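Local coordinates for decapping and exoribonuclease protein 1 (Kluyveromyces lactis, PDB 4GPS) that removes NAD caps and m7G caps from the 5' ends of RNAs and degrades RNA in the 5'-3' direction, using divalent metal ions, at residues I186-M190 against L312-Q317; T79-L83 against N374-Q378; F67-N73 against Y366-V372. All coordinates share one frame; numbering follows the deposited sequence.

In the fold
The three contacts join helix 182-190, helix 305-319, helix 370-393 and the N-terminal loop that leads to strand 86-95. Contact 1 lies closest to the active site: the side chains of Gln317, a probable substrate-binding residue, and the metal ligand Glu293 have their nearest atoms about 3 Å apart. Contact 2 has its centre about 10 Å from that of contact 1, and the two are tied by hydrogen bonds, from Trp376 NE1 to Ile188 O (2.8 Å) and from Trp315 NE1 to Thr79 OG1 (3.1 Å). Contact 3 lies away from the annotated sites, its centre about 11 Å from that of contact 2, the two joined by a hydrogen bond from Val70 N to Asp375 OD2 (2.7 Å).

Contact 1. Residues I186-M190 against L312-Q317; sequences IDIIM and LRMWIQ
Ile186, Ile189 and Met190 press against Ile316 where helix 182-190 passes helix 305-319, the segment axes 10.3 Å apart with their directions at 131°. This is the tight, buried part. The two arms of the beta-branched Ile316 divide the work: CG2 meets Ile189 CD1 at 3.6 Å, and CD1, the end of the longer arm, lies against Met190 SD at the same distance. Met190, bent at chi2 and chi3, also brings its sulfur beside Leu312 CD2, a shape that an unbranched, flexible chain can take. Ile186 CD1 packs on Gln317 CB (4.0 Å); Gln317 probably binds substrate, beside the metal ligand Glu293, so the helix pair backs the active site of this PD-(D/E)XK-type nuclease.

The more open side belongs to Asp187 and Arg313, both partly exposed. The extended Arg313 chain reaches across so that Ile186 CG2 sits over the centre of one guanidinium face, 3.2 Å from CZ. At the guanidinium edge, Asp187 OD1 forms a salt bridge with Arg313 NH2 (2.7 Å), its hydrogen bond weak at 117°. Arg313 NH1 binds a citrate, probably from the crystallisation liquor.

Around the pair, Ile189 touches Phe377 of helix 370-393, Leu312 touches Ile353 of helix 346-353, and Asp187 leans on Leu198 of strand 198-204.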
# COMPACT_ATOMS: atom_id res chain seq x y z
N ILE A 186 -0.30 -2.03 -4.65
CA ILE A 186 1.06 -1.58 -4.56
C ILE A 186 1.98 -2.49 -5.43
O ILE A 186 2.80 -1.97 -6.21
CB ILE A 186 1.55 -1.56 -3.08
CG1 ILE A 186 0.79 -0.48 -2.32
CG2 ILE A 186 3.06 -1.25 -3.00
CD1 ILE A 186 0.76 -0.74 -0.82
N ASP A 187 1.84 -3.82 -5.33
CA ASP A 187 2.71 -4.71 -6.11
C ASP A 187 2.64 -4.42 -7.60
O ASP A 187 3.66 -4.41 -8.28
CB ASP A 187 2.36 -6.21 -5.94
CG ASP A 187 2.67 -6.77 -4.54
OD1 ASP A 187 3.69 -6.36 -3.92
OD2 ASP A 187 1.89 -7.64 -4.08
N ILE A 188 1.43 -4.21 -8.11
CA ILE A 188 1.26 -3.94 -9.51
C ILE A 188 1.90 -2.62 -9.92
O ILE A 188 2.50 -2.55 -10.98
CB ILE A 188 -0.23 -3.91 -9.87
CG1 ILE A 188 -0.80 -5.32 -9.79
CG2 ILE A 188 -0.42 -3.25 -11.26
CD1 ILE A 188 -2.31 -5.36 -9.55
N ILE A 189 1.78 -1.59 -9.10
CA ILE A 189 2.37 -0.31 -9.45
C ILE A 189 3.90 -0.41 -9.39
O ILE A 189 4.61 0.28 -10.14
CB ILE A 189 1.88 0.81 -8.50
CG1 ILE A 189 0.37 0.99 -8.66
CG2 ILE A 189 2.56 2.15 -8.80
CD1 ILE A 189 -0.28 1.67 -7.42
N MET A 190 4.41 -1.27 -8.52
CA MET A 190 5.85 -1.43 -8.33
C MET A 190 6.61 -2.21 -9.40
O MET A 190 7.85 -2.20 -9.40
CB MET A 190 6.12 -2.07 -6.95
CG MET A 190 6.01 -1.09 -5.79
SD MET A 190 7.21 0.32 -5.82
CE MET A 190 8.70 -0.56 -5.12
N LEU A 312 9.70 4.70 -2.27
CA LEU A 312 8.68 4.78 -3.31
C LEU A 312 7.44 3.98 -2.90
O LEU A 312 6.31 4.43 -3.05
CB LEU A 312 9.22 4.27 -4.65
CG LEU A 312 8.23 4.19 -5.83
CD1 LEU A 312 7.76 5.62 -6.17
CD2 LEU A 312 8.88 3.48 -7.05
N ARG A 313 7.66 2.79 -2.35
CA ARG A 313 6.56 1.93 -1.95
C ARG A 313 5.74 2.62 -0.86
O ARG A 313 4.51 2.60 -0.88
CB ARG A 313 7.14 0.60 -1.45
CG ARG A 313 6.28 -0.61 -1.79
CD ARG A 313 6.97 -1.94 -1.48
NE ARG A 313 6.21 -3.03 -2.11
CZ ARG A 313 5.05 -3.44 -1.66
NH1 ARG A 313 4.56 -2.88 -0.58
NH2 ARG A 313 4.35 -4.35 -2.30
N MET A 314 6.45 3.27 0.05
CA MET A 314 5.88 4.00 1.18
C MET A 314 4.96 5.10 0.61
O MET A 314 3.81 5.28 1.04
CB MET A 314 7.04 4.63 1.94
CG MET A 314 6.91 4.78 3.38
SD MET A 314 8.51 5.24 4.13
CE MET A 314 9.28 3.58 4.34
N TRP A 315 5.50 5.86 -0.33
CA TRP A 315 4.75 6.91 -0.97
C TRP A 315 3.49 6.31 -1.63
O TRP A 315 2.40 6.83 -1.43
CB TRP A 315 5.62 7.60 -2.02
CG TRP A 315 4.86 8.61 -2.85
CD1 TRP A 315 4.52 9.89 -2.49
CD2 TRP A 315 4.29 8.39 -4.14
NE1 TRP A 315 3.77 10.47 -3.46
CE2 TRP A 315 3.60 9.58 -4.49
CE3 TRP A 315 4.27 7.31 -5.04
CZ2 TRP A 315 2.92 9.72 -5.71
CZ3 TRP A 315 3.58 7.45 -6.25
CH2 TRP A 315 2.92 8.65 -6.57
N ILE A 316 3.64 5.23 -2.42
CA ILE A 316 2.46 4.65 -3.08
C ILE A 316 1.47 4.19 -2.04
O ILE A 316 0.27 4.37 -2.19
CB ILE A 316 2.80 3.43 -3.90
CG1 ILE A 316 3.79 3.82 -5.01
CG2 ILE A 316 1.52 2.81 -4.48
CD1 ILE A 316 4.46 2.63 -5.63
N GLN A 317 1.99 3.62 -0.96
CA GLN A 317 1.15 3.12 0.13
C GLN A 317 0.24 4.18 0.76
O GLN A 317 -0.96 3.96 0.89
CB GLN A 317 2.02 2.45 1.18
CG GLN A 317 1.32 2.10 2.44
CD GLN A 317 2.29 1.70 3.55
OE1 GLN A 317 1.90 1.59 4.71
NE2 GLN A 317 3.55 1.48 3.20

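Contact 2. Residues T79-L83 against N374-Q378; sequences TPKLL and NDWFQ
Leu82 and Asn374 mark the closest backbone approach, their CA atoms 6.2 Å apart, where an irregular loop runs past a helix. Residues 79-83 are mostly extended, but Leu82 takes helical backbone angles (phi -77°, psi -39°), a local bend in the chain. Residues 374-378 are regular helix, with Gln378 N bonded to Asn374 O. One turn apart, Asn374 and Phe377 both point toward the loop.

Asn374 has its CG anti to the backbone N (chi1 -176°), which carries the amide out to the loop, alongside Leu82. Leu82 CD2 lies 3.2 Å from Asn374 OD1, an apolar methyl against a polar atom whose bonding is met by water. Water 2 donates to both Asn374 OD1 and Leu82 O, each at 2.8 Å, and accepts from Gln378 NE2. A second water, water 1, donates to Lys81 O (2.9 Å) and takes a weak bond from Asn374 ND2. An amide suits this place because one group can offer both an acceptor and a donor to a solvated seam. Gln378 NE2 is held as well by Leu269 O.

Deeper in, Phe377 turns its edge to the loop. Leu82 O lies near the ring plane, 3.3 Å from Phe377 CE1, so the partly positive ring hydrogens face a carbonyl oxygen. Leu82 CB packs against the same CE1 at 3.9 Å, and Leu83 CD2 reaches Phe377 CZ at 4.0 Å, so both leucines line one stretch of the ring's edge.

The loop is fixed from its other side by helix 305-319: Asn319 OD1 accepts from Leu82 N, and Trp315 packs on Pro80 and Leu82. Leu83 and Phe377 together rest on Leu275 of strand 273-285, and Phe377 also meets Phe381 further along helix 370-393.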
# COMPACT_ATOMS: atom_id res chain seq x y z
N THR A 79 2.96 16.73 -4.98
CA THR A 79 2.81 15.31 -5.24
C THR A 79 1.52 15.05 -6.06
O THR A 79 0.51 15.68 -5.84
CB THR A 79 2.74 14.55 -3.90
OG1 THR A 79 2.49 13.16 -4.15
CG2 THR A 79 1.63 15.13 -3.01
N PRO A 80 1.58 14.13 -7.03
CA PRO A 80 0.39 13.84 -7.82
C PRO A 80 -0.50 12.92 -6.97
O PRO A 80 -0.06 12.41 -5.94
CB PRO A 80 0.96 13.13 -9.06
CG PRO A 80 2.14 12.43 -8.50
CD PRO A 80 2.77 13.52 -7.65
N LYS A 81 -1.75 12.75 -7.36
CA LYS A 81 -2.61 11.83 -6.61
C LYS A 81 -2.83 10.59 -7.49
O LYS A 81 -3.01 10.72 -8.69
CB LYS A 81 -3.95 12.50 -6.25
CG LYS A 81 -3.92 13.22 -4.91
CD LYS A 81 -5.33 13.75 -4.56
CE LYS A 81 -5.31 14.87 -3.49
NZ LYS A 81 -4.94 14.38 -2.11
N LEU A 82 -2.78 9.40 -6.91
CA LEU A 82 -2.98 8.20 -7.71
C LEU A 82 -4.46 8.02 -8.02
O LEU A 82 -4.83 7.64 -9.13
CB LEU A 82 -2.42 6.98 -6.99
CG LEU A 82 -0.90 7.03 -6.81
CD1 LEU A 82 -0.43 5.81 -6.01
CD2 LEU A 82 -0.20 7.08 -8.19
N LEU A 83 -5.30 8.32 -7.03
CA LEU A 83 -6.75 8.18 -7.18
C LEU A 83 -7.43 9.52 -7.00
O LEU A 83 -6.90 10.39 -6.32
CB LEU A 83 -7.29 7.18 -6.15
CG LEU A 83 -6.78 5.74 -6.35
CD1 LEU A 83 -7.17 4.88 -5.15
CD2 LEU A 83 -7.36 5.18 -7.68
N ASN A 374 3.11 6.65 -11.32
CA ASN A 374 1.76 7.11 -11.60
C ASN A 374 1.38 6.84 -13.07
O ASN A 374 0.28 6.38 -13.35
CB ASN A 374 1.66 8.59 -11.27
CG ASN A 374 0.27 9.11 -11.44
OD1 ASN A 374 -0.67 8.48 -11.00
ND2 ASN A 374 0.13 10.26 -12.07
N ASP A 375 2.28 7.10 -14.01
CA ASP A 375 1.96 6.85 -15.43
C ASP A 375 1.76 5.36 -15.67
O ASP A 375 0.81 4.95 -16.37
CB ASP A 375 3.07 7.36 -16.36
CG ASP A 375 3.17 8.88 -16.40
OD1 ASP A 375 2.15 9.59 -16.19
OD2 ASP A 375 4.29 9.36 -16.66
N TRP A 376 2.66 4.54 -15.10
CA TRP A 376 2.59 3.09 -15.21
C TRP A 376 1.24 2.59 -14.66
O TRP A 376 0.59 1.73 -15.26
CB TRP A 376 3.71 2.46 -14.40
CG TRP A 376 3.51 0.99 -14.20
CD1 TRP A 376 3.22 0.37 -13.02
CD2 TRP A 376 3.59 -0.05 -15.20
NE1 TRP A 376 3.11 -0.98 -13.22
CE2 TRP A 376 3.33 -1.27 -14.54
CE3 TRP A 376 3.85 -0.06 -16.58
CZ2 TRP A 376 3.32 -2.50 -15.22
CZ3 TRP A 376 3.84 -1.28 -17.25
CH2 TRP A 376 3.58 -2.49 -16.57
N PHE A 377 0.87 3.14 -13.50
CA PHE A 377 -0.38 2.84 -12.82
C PHE A 377 -1.58 3.00 -13.78
O PHE A 377 -2.39 2.09 -13.92
CB PHE A 377 -0.54 3.78 -11.62
CG PHE A 377 -1.85 3.64 -10.91
CD1 PHE A 377 -2.62 4.76 -10.63
CD2 PHE A 377 -2.25 2.41 -10.39
CE1 PHE A 377 -3.76 4.65 -9.83
CE2 PHE A 377 -3.38 2.29 -9.60
CZ PHE A 377 -4.13 3.41 -9.31
N GLN A 378 -1.66 4.18 -14.40
CA GLN A 378 -2.71 4.53 -15.36
C GLN A 378 -2.71 3.56 -16.52
O GLN A 378 -3.78 3.17 -17.00
CB GLN A 378 -2.49 5.94 -15.94
CG GLN A 378 -2.89 7.09 -15.00
CD GLN A 378 -4.39 7.07 -14.66
OE1 GLN A 378 -5.22 6.84 -15.55
NE2 GLN A 378 -4.73 7.33 -13.40
O HOH W 1 -2.31 12.31 -11.00
O HOH W 2 -3.40 8.19 -11.50

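Contact 3. Residues F67-N73 against Y366-V372; sequences FPHVSVN and YKFNPNV
Phe67, His69 and Tyr366 form an aromatic cluster beside the N-terminus of helix 370-393, which Asn369 caps. Tyr366 drives its edge into the face of His69, a T-shaped pair with planes at 88° and centroids 5.2 Å apart; Tyr366 CE2 comes within 3.6 Å of His69 NE2. His69 is placed for this by its chi1 of 63°, which sets the ring between its own backbone N and carbonyl carbon, and ND1 is fixed by donating to Val70 O. Phe67 meets Tyr366 obliquely, with CZ over one face of the tyrosine, while Val372 CG1 lies at the Phe67 edge, 4.0 Å from CZ. Flat rings suit this place because Tyr366 can offer an edge to one neighbour and a face to another, while the short, branched Val372 fills in at the edge of Phe67.

Farther along, Val72 CG2 packs on Tyr366 CB (3.9 Å), and the extended Lys367 chain sends NZ to Asn73 OD1, in the carbonyl plane, at 2.9 Å. NZ also donates to Lys361 O and Val359 O, so a methionine in place of Lys367 would probably leave these three oxygens without that donor. Ser71 OG accepts from Asn73 N in an ST turn. Asn369 uses both ends of its amide: ND2 bonds nearly straight (167°) to Val72 O, approaching from above the carbonyl plane, and also binds Tyr74 O; OD1 accepts Asn371 N on a lone pair at 2.8 Å.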
# COMPACT_ATOMS: atom_id res chain seq x y z
N PHE A 67 5.11 1.64 -22.24
CA PHE A 67 3.99 2.37 -21.68
C PHE A 67 4.32 3.86 -21.65
O PHE A 67 5.43 4.27 -21.32
CB PHE A 67 3.67 1.86 -20.26
CG PHE A 67 4.68 2.23 -19.23
CD1 PHE A 67 4.53 3.38 -18.46
CD2 PHE A 67 5.82 1.45 -19.03
CE1 PHE A 67 5.50 3.75 -17.51
CE2 PHE A 67 6.80 1.81 -18.09
CZ PHE A 67 6.64 2.96 -17.33
N PRO A 68 3.35 4.70 -22.01
CA PRO A 68 3.54 6.16 -22.03
C PRO A 68 3.93 6.70 -20.65
O PRO A 68 3.20 6.50 -19.67
CB PRO A 68 2.17 6.69 -22.47
CG PRO A 68 1.55 5.51 -23.24
CD PRO A 68 1.99 4.31 -22.42
N HIS A 69 5.07 7.39 -20.57
CA HIS A 69 5.49 7.93 -19.31
C HIS A 69 6.39 9.14 -19.38
O HIS A 69 7.21 9.29 -20.29
CB HIS A 69 6.18 6.87 -18.47
CG HIS A 69 7.44 6.33 -19.06
ND1 HIS A 69 8.66 6.94 -18.88
CD2 HIS A 69 7.68 5.20 -19.77
CE1 HIS A 69 9.61 6.20 -19.44
NE2 HIS A 69 9.04 5.13 -19.98
N VAL A 70 6.20 10.01 -18.40
CA VAL A 70 6.94 11.23 -18.23
C VAL A 70 8.44 10.94 -18.08
O VAL A 70 8.86 9.83 -17.70
CB VAL A 70 6.40 11.92 -16.97
CG1 VAL A 70 7.44 12.74 -16.37
CG2 VAL A 70 5.20 12.77 -17.32
N SER A 71 9.28 11.92 -18.39
CA SER A 71 10.70 11.72 -18.28
C SER A 71 11.11 11.20 -16.90
O SER A 71 10.58 11.61 -15.86
CB SER A 71 11.46 13.01 -18.56
OG SER A 71 12.82 12.86 -18.21
N VAL A 72 12.07 10.30 -16.91
CA VAL A 72 12.61 9.69 -15.71
C VAL A 72 13.19 10.74 -14.76
O VAL A 72 13.38 10.48 -13.56
CB VAL A 72 13.67 8.65 -16.13
CG1 VAL A 72 14.71 8.48 -15.08
CG2 VAL A 72 12.98 7.31 -16.39
N ASN A 73 13.47 11.93 -15.30
CA ASN A 73 14.05 13.04 -14.53
C ASN A 73 13.05 14.14 -14.21
O ASN A 73 13.38 15.16 -13.62
CB ASN A 73 15.24 13.64 -15.27
CG ASN A 73 16.26 12.59 -15.64
OD1 ASN A 73 16.87 11.97 -14.76
ND2 ASN A 73 16.44 12.38 -16.93
N TYR A 366 13.72 3.41 -13.88
CA TYR A 366 13.03 4.67 -14.09
C TYR A 366 13.37 5.64 -12.98
O TYR A 366 12.58 6.52 -12.67
CB TYR A 366 11.52 4.44 -14.16
CG TYR A 366 11.18 3.47 -15.24
CD1 TYR A 366 11.09 2.12 -14.98
CD2 TYR A 366 11.03 3.90 -16.56
CE1 TYR A 366 10.85 1.19 -16.01
CE2 TYR A 366 10.79 2.99 -17.60
CZ TYR A 366 10.70 1.64 -17.32
OH TYR A 366 10.47 0.72 -18.35
N LYS A 367 14.56 5.49 -12.41
CA LYS A 367 15.02 6.32 -11.29
C LYS A 367 13.97 6.45 -10.17
O LYS A 367 13.91 7.47 -9.48
CB LYS A 367 15.43 7.70 -11.79
CG LYS A 367 16.59 7.68 -12.76
CD LYS A 367 17.07 9.08 -13.06
CE LYS A 367 18.43 9.08 -13.74
NZ LYS A 367 19.05 10.44 -13.66
N PHE A 368 13.17 5.40 -9.98
CA PHE A 368 12.14 5.36 -8.93
C PHE A 368 11.35 6.69 -8.84
O PHE A 368 11.10 7.24 -7.76
CB PHE A 368 12.77 5.05 -7.57
CG PHE A 368 13.72 3.88 -7.58
CD1 PHE A 368 15.09 4.07 -7.78
CD2 PHE A 368 13.24 2.58 -7.40
CE1 PHE A 368 15.97 2.99 -7.81
CE2 PHE A 368 14.11 1.50 -7.43
CZ PHE A 368 15.48 1.70 -7.63
N ASN A 369 10.95 7.20 -9.99
CA ASN A 369 10.22 8.45 -10.02
C ASN A 369 8.72 8.19 -9.73
O ASN A 369 8.07 7.47 -10.48
CB ASN A 369 10.40 9.11 -11.40
CG ASN A 369 9.95 10.55 -11.42
OD1 ASN A 369 8.85 10.90 -10.96
ND2 ASN A 369 10.79 11.41 -11.97
N PRO A 370 8.17 8.80 -8.66
CA PRO A 370 6.75 8.60 -8.35
C PRO A 370 5.85 8.99 -9.52
O PRO A 370 4.73 8.48 -9.64
CB PRO A 370 6.51 9.52 -7.16
CG PRO A 370 7.87 9.87 -6.67
CD PRO A 370 8.76 9.86 -7.83
N ASN A 371 6.32 9.89 -10.39
CA ASN A 371 5.49 10.31 -11.52
C ASN A 371 5.42 9.25 -12.58
O ASN A 371 4.38 9.05 -13.21
CB ASN A 371 6.00 11.63 -12.08
CG ASN A 371 5.85 12.76 -11.09
OD1 ASN A 371 6.84 13.21 -10.48
ND2 ASN A 371 4.61 13.22 -10.90
N VAL A 372 6.53 8.54 -12.79
CA VAL A 372 6.53 7.45 -13.74
C VAL A 372 5.67 6.32 -13.13
O VAL A 372 4.91 5.69 -13.84
CB VAL A 372 7.98 6.99 -14.00
CG1 VAL A 372 8.01 5.70 -14.80
CG2 VAL A 372 8.71 8.10 -14.73